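PDB 3K49: mRNA-binding protein PUF3 from Saccharomyces cerevisiae, which binds the 3'-UTRs of mRNAs encoding mitochondrial proteins, localizes them near mitochondria, and promotes deadenylation and decay of COX17 mRNA. Local coordinates for residues I163-I177 and L193-I205. Sequence-based numbering, arbitrary orientation.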
ATOM      1  N   ILE A 163       1.015 -16.497   9.040  1.00 50.26           N
ATOM      2  CA  ILE A 163       2.315 -16.032   9.525  1.00 46.05           C
ATOM      3  C   ILE A 163       3.039 -17.045  10.421  1.00 47.21           C
ATOM      4  O   ILE A 163       4.267 -17.095  10.431  1.00 51.86           O
ATOM      5  CB  ILE A 163       2.176 -14.676  10.268  1.00 52.19           C
ATOM      6  CG1 ILE A 163       3.554 -14.052  10.527  1.00 52.74           C
ATOM      7  CG2 ILE A 163       1.321 -14.835  11.549  1.00 45.92           C
ATOM      8  CD1 ILE A 163       4.218 -13.537   9.283  1.00 58.44           C
ATOM      9  N   GLU A 164       2.284 -17.846  11.170  1.00 49.05           N
ATOM     10  CA  GLU A 164       2.863 -18.955  11.934  1.00 51.42           C
ATOM     11  C   GLU A 164       3.711 -19.877  11.049  1.00 55.02           C
ATOM     12  O   GLU A 164       4.678 -20.489  11.512  1.00 60.91           O
ATOM     13  CB  GLU A 164       1.772 -19.769  12.649  1.00 57.71           C
ATOM     14  CG  GLU A 164       0.722 -20.390  11.732  1.00 74.76           C
ATOM     15  CD  GLU A 164      -0.489 -20.920  12.495  1.00 95.92           C
ATOM     16  OE1 GLU A 164      -1.554 -21.124  11.865  1.00 81.64           O
ATOM     17  OE2 GLU A 164      -0.375 -21.126  13.727  1.00105.80           O
ATOM     18  N   LYS A 165       3.359 -19.983   9.774  1.00 46.51           N
ATOM     19  CA  LYS A 165       4.148 -20.813   8.870  1.00 51.74           C
ATOM     20  C   LYS A 165       5.330 -20.061   8.276  1.00 50.69           C
ATOM     21  O   LYS A 165       6.136 -20.640   7.546  1.00 54.00           O
ATOM     22  CB  LYS A 165       3.278 -21.378   7.748  1.00 61.40           C
ATOM     23  CG  LYS A 165       2.100 -22.228   8.221  1.00 47.01           C
ATOM     24  CD  LYS A 165       1.306 -22.741   7.024  1.00 53.18           C
ATOM     25  CE  LYS A 165       0.172 -23.667   7.437  1.00 75.15           C
ATOM     26  NZ  LYS A 165      -0.599 -24.144   6.249  1.00 80.48           N
ATOM     27  N   LEU A 166       5.444 -18.779   8.611  1.00 53.31           N
ATOM     28  CA  LEU A 166       6.489 -17.915   8.060  1.00 55.91           C
ATOM     29  C   LEU A 166       7.420 -17.262   9.096  1.00 60.60           C
ATOM     30  O   LEU A 166       7.644 -16.048   9.041  1.00 61.73           O
ATOM     31  CB  LEU A 166       5.837 -16.786   7.266  1.00 52.67           C
ATOM     32  CG  LEU A 166       5.074 -17.070   5.983  1.00 49.67           C
ATOM     33  CD1 LEU A 166       4.391 -15.776   5.545  1.00 42.60           C
ATOM     34  CD2 LEU A 166       6.018 -17.586   4.915  1.00 42.36           C
ATOM     35  N   PRO A 167       7.987 -18.050  10.027  1.00 60.90           N
ATOM     36  CA  PRO A 167       8.763 -17.429  11.117  1.00 53.00           C
ATOM     37  C   PRO A 167       9.994 -16.714  10.591  1.00 56.32           C
ATOM     38  O   PRO A 167      10.422 -15.703  11.148  1.00 53.36           O
ATOM     39  CB  PRO A 167       9.209 -18.620  11.972  1.00 52.85           C
ATOM     40  CG  PRO A 167       8.409 -19.802  11.470  1.00 68.23           C
ATOM     41  CD  PRO A 167       8.078 -19.517  10.043  1.00 43.70           C
ATOM     42  N   PHE A 168      10.543 -17.247   9.505  1.00 61.31           N
ATOM     43  CA  PHE A 168      11.806 -16.778   8.939  1.00 52.35           C
ATOM     44  C   PHE A 168      11.737 -15.377   8.335  1.00 54.32           C
ATOM     45  O   PHE A 168      12.758 -14.808   7.950  1.00 51.83           O
ATOM     46  CB  PHE A 168      12.289 -17.761   7.875  1.00 53.14           C
ATOM     47  CG  PHE A 168      11.261 -18.075   6.841  1.00 55.15           C
ATOM     48  CD1 PHE A 168      11.146 -17.295   5.706  1.00 53.15           C
ATOM     49  CD2 PHE A 168      10.398 -19.147   7.009  1.00 59.04           C
ATOM     50  CE1 PHE A 168      10.187 -17.582   4.747  1.00 68.49           C
ATOM     51  CE2 PHE A 168       9.434 -19.451   6.053  1.00 62.52           C
ATOM     52  CZ  PHE A 168       9.325 -18.668   4.919  1.00 60.69           C
ATOM     53  N   ILE A 169      10.536 -14.821   8.233  1.00 55.75           N
ATOM     54  CA  ILE A 169      10.414 -13.474   7.700  1.00 56.63           C
ATOM     55  C   ILE A 169      10.878 -12.470   8.757  1.00 55.56           C
ATOM     56  O   ILE A 169      11.897 -11.801   8.586  1.00 52.33           O
ATOM     57  CB  ILE A 169       8.988 -13.154   7.211  1.00 42.74           C
ATOM     58  CG1 ILE A 169       8.658 -13.995   5.980  1.00 55.99           C
ATOM     59  CG2 ILE A 169       8.889 -11.676   6.846  1.00 49.95           C
ATOM     60  CD1 ILE A 169       7.410 -13.550   5.253  1.00 56.63           C
ATOM     61  N   LEU A 170      10.150 -12.396   9.865  1.00 50.34           N
ATOM     62  CA  LEU A 170      10.505 -11.465  10.934  1.00 58.16           C
ATOM     63  C   LEU A 170      11.875 -11.762  11.538  1.00 59.89           C
ATOM     64  O   LEU A 170      12.652 -10.847  11.814  1.00 58.69           O
ATOM     65  CB  LEU A 170       9.440 -11.444  12.032  1.00 54.30           C
ATOM     66  CG  LEU A 170       9.466 -10.137  12.810  1.00 52.28           C
ATOM     67  CD1 LEU A 170       9.252  -8.991  11.847  1.00 52.23           C
ATOM     68  CD2 LEU A 170       8.417 -10.131  13.885  1.00 71.81           C
ATOM     69  N   SER A 171      12.177 -13.042  11.728  1.00 58.92           N
ATOM     70  CA  SER A 171      13.446 -13.430  12.323  1.00 49.84           C
ATOM     71  C   SER A 171      14.608 -12.920  11.484  1.00 51.05           C
ATOM     72  O   SER A 171      15.709 -12.744  11.994  1.00 64.42           O
ATOM     73  CB  SER A 171      13.525 -14.947  12.488  1.00 55.20           C
ATOM     74  OG  SER A 171      13.955 -15.574  11.292  1.00 66.40           O
ATOM     75  N   SER A 172      14.360 -12.678  10.201  1.00 47.89           N
ATOM     76  CA  SER A 172      15.399 -12.154   9.309  1.00 53.43           C
ATOM     77  C   SER A 172      15.443 -10.634   9.353  1.00 53.31           C
ATOM     78  O   SER A 172      16.393 -10.022   8.880  1.00 51.16           O
ATOM     79  CB  SER A 172      15.172 -12.606   7.855  1.00 43.27           C
ATOM     80  OG  SER A 172      15.246 -14.016   7.722  1.00 52.21           O
ATOM     81  N   LEU A 173      14.401 -10.025   9.910  1.00 55.76           N
ATOM     82  CA  LEU A 173      14.288  -8.572   9.888  1.00 53.75           C
ATOM     83  C   LEU A 173      14.799  -7.886  11.156  1.00 57.89           C
ATOM     84  O   LEU A 173      15.143  -6.702  11.124  1.00 60.41           O
ATOM     85  CB  LEU A 173      12.839  -8.160   9.627  1.00 60.20           C
ATOM     86  CG  LEU A 173      12.455  -7.902   8.173  1.00 53.40           C
ATOM     87  CD1 LEU A 173      12.799  -9.092   7.346  1.00 54.32           C
ATOM     88  CD2 LEU A 173      10.969  -7.581   8.067  1.00 50.39           C
ATOM     89  N   THR A 174      14.844  -8.610  12.271  1.00 55.70           N
ATOM     90  CA  THR A 174      15.167  -7.970  13.544  1.00 72.73           C
ATOM     91  C   THR A 174      16.515  -7.272  13.436  1.00 69.49           C
ATOM     92  O   THR A 174      17.487  -7.853  12.960  1.00 65.09           O
ATOM     93  CB  THR A 174      15.152  -8.948  14.730  1.00 71.26           C
ATOM     94  OG1 THR A 174      16.258  -9.855  14.619  1.00 67.46           O
ATOM     95  CG2 THR A 174      13.819  -9.714  14.767  1.00 56.85           C
ATOM     96  N   GLY A 175      16.549  -6.010  13.855  1.00 62.99           N
ATOM     97  CA  GLY A 175      17.713  -5.173  13.654  1.00 52.83           C
ATOM     98  C   GLY A 175      17.576  -4.271  12.439  1.00 56.47           C
ATOM     99  O   GLY A 175      18.233  -3.229  12.335  1.00 48.90           O
ATOM    100  N   HIS A 176      16.706  -4.657  11.513  1.00 55.03           N
ATOM    101  CA  HIS A 176      16.581  -3.905  10.270  1.00 49.36           C
ATOM    102  C   HIS A 176      15.269  -3.154  10.148  1.00 40.83           C
ATOM    103  O   HIS A 176      15.065  -2.413   9.189  1.00 44.25           O
ATOM    104  CB  HIS A 176      16.780  -4.826   9.073  1.00 52.67           C
ATOM    105  CG  HIS A 176      18.017  -5.664   9.158  1.00 61.90           C
ATOM    106  ND1 HIS A 176      19.229  -5.266   8.633  1.00 57.36           N
ATOM    107  CD2 HIS A 176      18.234  -6.885   9.708  1.00 57.19           C
ATOM    108  CE1 HIS A 176      20.131  -6.201   8.852  1.00 60.49           C
ATOM    109  NE2 HIS A 176      19.550  -7.200   9.500  1.00 63.66           N
ATOM    110  N   ILE A 177      14.401  -3.309  11.144  1.00 46.66           N
ATOM    111  CA  ILE A 177      13.028  -2.818  11.052  1.00 41.40           C
ATOM    112  C   ILE A 177      12.895  -1.312  10.874  1.00 43.29           C
ATOM    113  O   ILE A 177      12.060  -0.863  10.096  1.00 41.18           O
ATOM    114  CB  ILE A 177      12.175  -3.298  12.239  1.00 50.53           C
ATOM    115  CG1 ILE A 177      12.024  -4.820  12.184  1.00 57.16           C
ATOM    116  CG2 ILE A 177      10.800  -2.632  12.231  1.00 43.51           C
ATOM    117  CD1 ILE A 177      11.495  -5.422  13.472  1.00 60.61           C
ATOM    118  N   LEU A 193       3.265  -6.988   7.683  1.00 33.63           N
ATOM    119  CA  LEU A 193       3.641  -7.808   8.822  1.00 36.78           C
ATOM    120  C   LEU A 193       2.778  -7.418  10.019  1.00 47.24           C
ATOM    121  O   LEU A 193       2.286  -8.282  10.745  1.00 51.37           O
ATOM    122  CB  LEU A 193       5.128  -7.700   9.131  1.00 36.28           C
ATOM    123  CG  LEU A 193       6.004  -8.463   8.117  1.00 48.48           C
ATOM    124  CD1 LEU A 193       7.501  -8.272   8.380  1.00 36.14           C
ATOM    125  CD2 LEU A 193       5.661  -9.952   8.112  1.00 34.82           C
ATOM    126  N   LEU A 194       2.560  -6.116  10.192  1.00 39.51           N
ATOM    127  CA  LEU A 194       1.695  -5.625  11.257  1.00 38.76           C
ATOM    128  C   LEU A 194       0.253  -6.100  11.088  1.00 49.18           C
ATOM    129  O   LEU A 194      -0.334  -6.595  12.038  1.00 45.41           O
ATOM    130  CB  LEU A 194       1.750  -4.108  11.340  1.00 39.63           C
ATOM    131  CG  LEU A 194       3.086  -3.532  11.821  1.00 41.77           C
ATOM    132  CD1 LEU A 194       3.056  -2.019  11.715  1.00 36.73           C
ATOM    133  CD2 LEU A 194       3.380  -3.973  13.246  1.00 35.08           C
ATOM    134  N   GLU A 195      -0.302  -5.972   9.879  1.00 42.40           N
ATOM    135  CA  GLU A 195      -1.692  -6.337   9.621  1.00 47.79           C
ATOM    136  C   GLU A 195      -1.960  -7.824   9.873  1.00 47.74           C
ATOM    137  O   GLU A 195      -2.949  -8.181  10.506  1.00 48.39           O
ATOM    138  CB  GLU A 195      -2.106  -5.964   8.191  1.00 45.83           C
ATOM    139  CG  GLU A 195      -3.565  -6.341   7.874  1.00 49.51           C
ATOM    140  CD  GLU A 195      -3.866  -6.471   6.372  1.00 61.75           C
ATOM    141  OE1 GLU A 195      -4.944  -7.013   6.012  1.00 58.91           O
ATOM    142  OE2 GLU A 195      -3.026  -6.045   5.550  1.00 62.16           O
ATOM    143  N   PHE A 196      -1.050  -8.672   9.402  1.00 43.20           N
ATOM    144  CA  PHE A 196      -1.219 -10.119   9.428  1.00 41.05           C
ATOM    145  C   PHE A 196      -0.472 -10.816  10.551  1.00 39.65           C
ATOM    146  O   PHE A 196      -0.631 -12.020  10.744  1.00 47.70           O
ATOM    147  CB  PHE A 196      -0.765 -10.727   8.083  1.00 39.13           C
ATOM    148  CG  PHE A 196      -1.729 -10.480   6.945  1.00 35.13           C
ATOM    149  CD1 PHE A 196      -1.736  -9.270   6.269  1.00 35.29           C
ATOM    150  CD2 PHE A 196      -2.630 -11.450   6.563  1.00 34.45           C
ATOM    151  CE1 PHE A 196      -2.633  -9.034   5.232  1.00 40.94           C
ATOM    152  CE2 PHE A 196      -3.518 -11.226   5.510  1.00 39.03           C
ATOM    153  CZ  PHE A 196      -3.520 -10.016   4.847  1.00 29.88           C
ATOM    154  N   GLY A 197       0.361 -10.075  11.278  1.00 48.49           N
ATOM    155  CA  GLY A 197       1.201 -10.665  12.310  1.00 35.65           C
ATOM    156  C   GLY A 197       0.461 -10.986  13.599  1.00 48.79           C
ATOM    157  O   GLY A 197      -0.583 -10.394  13.907  1.00 37.55           O
ATOM    158  N   SER A 198       1.011 -11.936  14.352  1.00 48.10           N
ATOM    159  CA  SER A 198       0.538 -12.228  15.705  1.00 48.96           C
ATOM    160  C   SER A 198       0.824 -11.029  16.609  1.00 60.80           C
ATOM    161  O   SER A 198       1.664 -10.172  16.289  1.00 51.23           O
ATOM    162  CB  SER A 198       1.244 -13.469  16.268  1.00 56.26           C
ATOM    163  OG  SER A 198       2.609 -13.189  16.582  1.00 54.33           O
ATOM    164  N   SER A 199       0.143 -10.979  17.750  1.00 53.56           N
ATOM    165  CA  SER A 199       0.366  -9.911  18.724  1.00 59.73           C
ATOM    166  C   SER A 199       1.841  -9.782  19.101  1.00 59.76           C
ATOM    167  O   SER A 199       2.332  -8.684  19.348  1.00 59.73           O
ATOM    168  CB  SER A 199      -0.471 -10.135  19.979  1.00 55.85           C
ATOM    169  OG  SER A 199      -0.061  -9.242  20.997  1.00 88.80           O
ATOM    170  N   GLU A 200       2.545 -10.907  19.124  1.00 62.61           N
ATOM    171  CA  GLU A 200       3.959 -10.930  19.469  1.00 56.36           C
ATOM    172  C   GLU A 200       4.811 -10.350  18.345  1.00 66.88           C
ATOM    173  O   GLU A 200       5.749  -9.589  18.595  1.00 61.87           O
ATOM    174  CB  GLU A 200       4.410 -12.359  19.791  1.00 53.15           C
ATOM    175  CG  GLU A 200       3.615 -13.020  20.921  1.00 72.99           C
ATOM    176  CD  GLU A 200       2.150 -13.260  20.556  1.00 79.57           C
ATOM    177  OE1 GLU A 200       1.873 -14.158  19.719  1.00 73.79           O
ATOM    178  OE2 GLU A 200       1.279 -12.546  21.109  1.00 79.65           O
ATOM    179  N   ASP A 201       4.488 -10.715  17.109  1.00 63.61           N
ATOM    180  CA  ASP A 201       5.176 -10.145  15.953  1.00 59.40           C
ATOM    181  C   ASP A 201       5.051  -8.629  15.971  1.00 59.89           C
ATOM    182  O   ASP A 201       6.033  -7.921  15.763  1.00 69.30           O
ATOM    183  CB  ASP A 201       4.588 -10.680  14.653  1.00 59.30           C
ATOM    184  CG  ASP A 201       4.823 -12.170  14.471  1.00 79.71           C
ATOM    185  OD1 ASP A 201       5.894 -12.650  14.913  1.00 69.03           O
ATOM    186  OD2 ASP A 201       3.937 -12.851  13.884  1.00 71.47           O
ATOM    187  N   GLN A 202       3.839  -8.135  16.218  1.00 58.34           N
ATOM    188  CA  GLN A 202       3.590  -6.696  16.272  1.00 53.98           C
ATOM    189  C   GLN A 202       4.412  -6.035  17.370  1.00 52.01           C
ATOM    190  O   GLN A 202       4.892  -4.921  17.203  1.00 50.62           O
ATOM    191  CB  GLN A 202       2.102  -6.404  16.472  1.00 44.97           C
ATOM    192  CG  GLN A 202       1.212  -7.023  15.414  1.00 57.85           C
ATOM    193  CD  GLN A 202      -0.253  -6.714  15.622  1.00 46.64           C
ATOM    194  OE1 GLN A 202      -0.609  -5.690  16.198  1.00 61.50           O
ATOM    195  NE2 GLN A 202      -1.110  -7.594  15.146  1.00 51.30           N
ATOM    196  N   GLU A 203       4.574  -6.731  18.490  1.00 59.74           N
ATOM    197  CA  GLU A 203       5.349  -6.218  19.610  1.00 57.09           C
ATOM    198  C   GLU A 203       6.805  -6.095  19.182  1.00 57.19           C
ATOM    199  O   GLU A 203       7.431  -5.056  19.373  1.00 54.22           O
ATOM    200  CB  GLU A 203       5.182  -7.120  20.836  1.00 58.50           C
ATOM    201  CG  GLU A 203       5.900  -6.624  22.077  1.00 80.61           C
ATOM    202  CD  GLU A 203       5.707  -7.539  23.269  1.00108.05           C
ATOM    203  OE1 GLU A 203       5.008  -8.565  23.124  1.00100.87           O
ATOM    204  OE2 GLU A 203       6.254  -7.234  24.349  1.00121.97           O
ATOM    205  N   SER A 204       7.326  -7.155  18.573  1.00 60.65           N
ATOM    206  CA  SER A 204       8.710  -7.186  18.099  1.00 51.28           C
ATOM    207  C   SER A 204       9.016  -6.062  17.110  1.00 51.63           C
ATOM    208  O   SER A 204      10.133  -5.545  17.057  1.00 56.18           O
ATOM    209  CB  SER A 204       9.017  -8.538  17.465  1.00 50.07           C
ATOM    210  OG  SER A 204      10.217  -8.480  16.710  1.00 73.92           O
ATOM    211  N   ILE A 205       8.015  -5.679  16.332  1.00 44.49           N
ATOM    212  CA  ILE A 205       8.191  -4.642  15.325  1.00 50.30           C
ATOM    213  C   ILE A 205       8.087  -3.237  15.914  1.00 41.81           C
ATOM    214  O   ILE A 205       8.842  -2.342  15.548  1.00 36.20           O
ATOM    215  CB  ILE A 205       7.119  -4.770  14.217  1.00 50.66           C
ATOM    216  CG1 ILE A 205       7.445  -5.931  13.270  1.00 46.32           C
ATOM    217  CG2 ILE A 205       6.959  -3.452  13.460  1.00 35.97           C
ATOM    218  CD1 ILE A 205       6.403  -6.156  12.245  1.00 41.14           C
TER
HETATM  219  O   HOH W   1      -1.117 -14.596   9.475  1.00 47.33           O
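Leu193 sends its two methyls into different parts of 163-177. Leu193 CD1 meets Leu173 CD2 tip to tip at 3.5 Å and also touches Leu170, while Leu193 CD2 lies 3.9 Å from Ile169 CG2 and reaches Ile163, whose side chain crosses at about a right angle. Ile158 of helix 150-160 packs on the same leucine. Leu170 is a knob in the hole formed by Leu193, Asp201, Ser204 and Ile205: Leu170 CD1 lies 3.8 Å from Ile205 CG1, and CD2 rests between the polar groups of Asp201 and Ser204. Ile163, Ile169 and Leu170 belong to Pumilio repeat 4 and their partners to repeat 5, so these pairs join successive repeats of the alpha-helical PUM-HD solenoid; Leu173-Leu193 lies within repeat 5. Helices 167-173 and 199-205 run nearly parallel, 16° apart with axes 11.2 Å from each other. At the other end Ile163 lays CG2 3.5 Å from Phe196 O, and one water links Ile163 N to that same carbonyl. Ile163 CG1 lies 3.6 Å from Asp201 OD2, the two side chains sliding past each other in opposite directions. That carboxylate belongs to a capping box: Ser198 N donates to Asp201 OD2 (3.1 Å, 149° at the hydrogen), and Asp201 N returns a straighter bond to Ser198 OG (166°). Replacing Asp201 by alanine is likely to leave Ser198 N without its carboxylate acceptor and to open a gap beside Ile163 CG1 and Leu170 CD2.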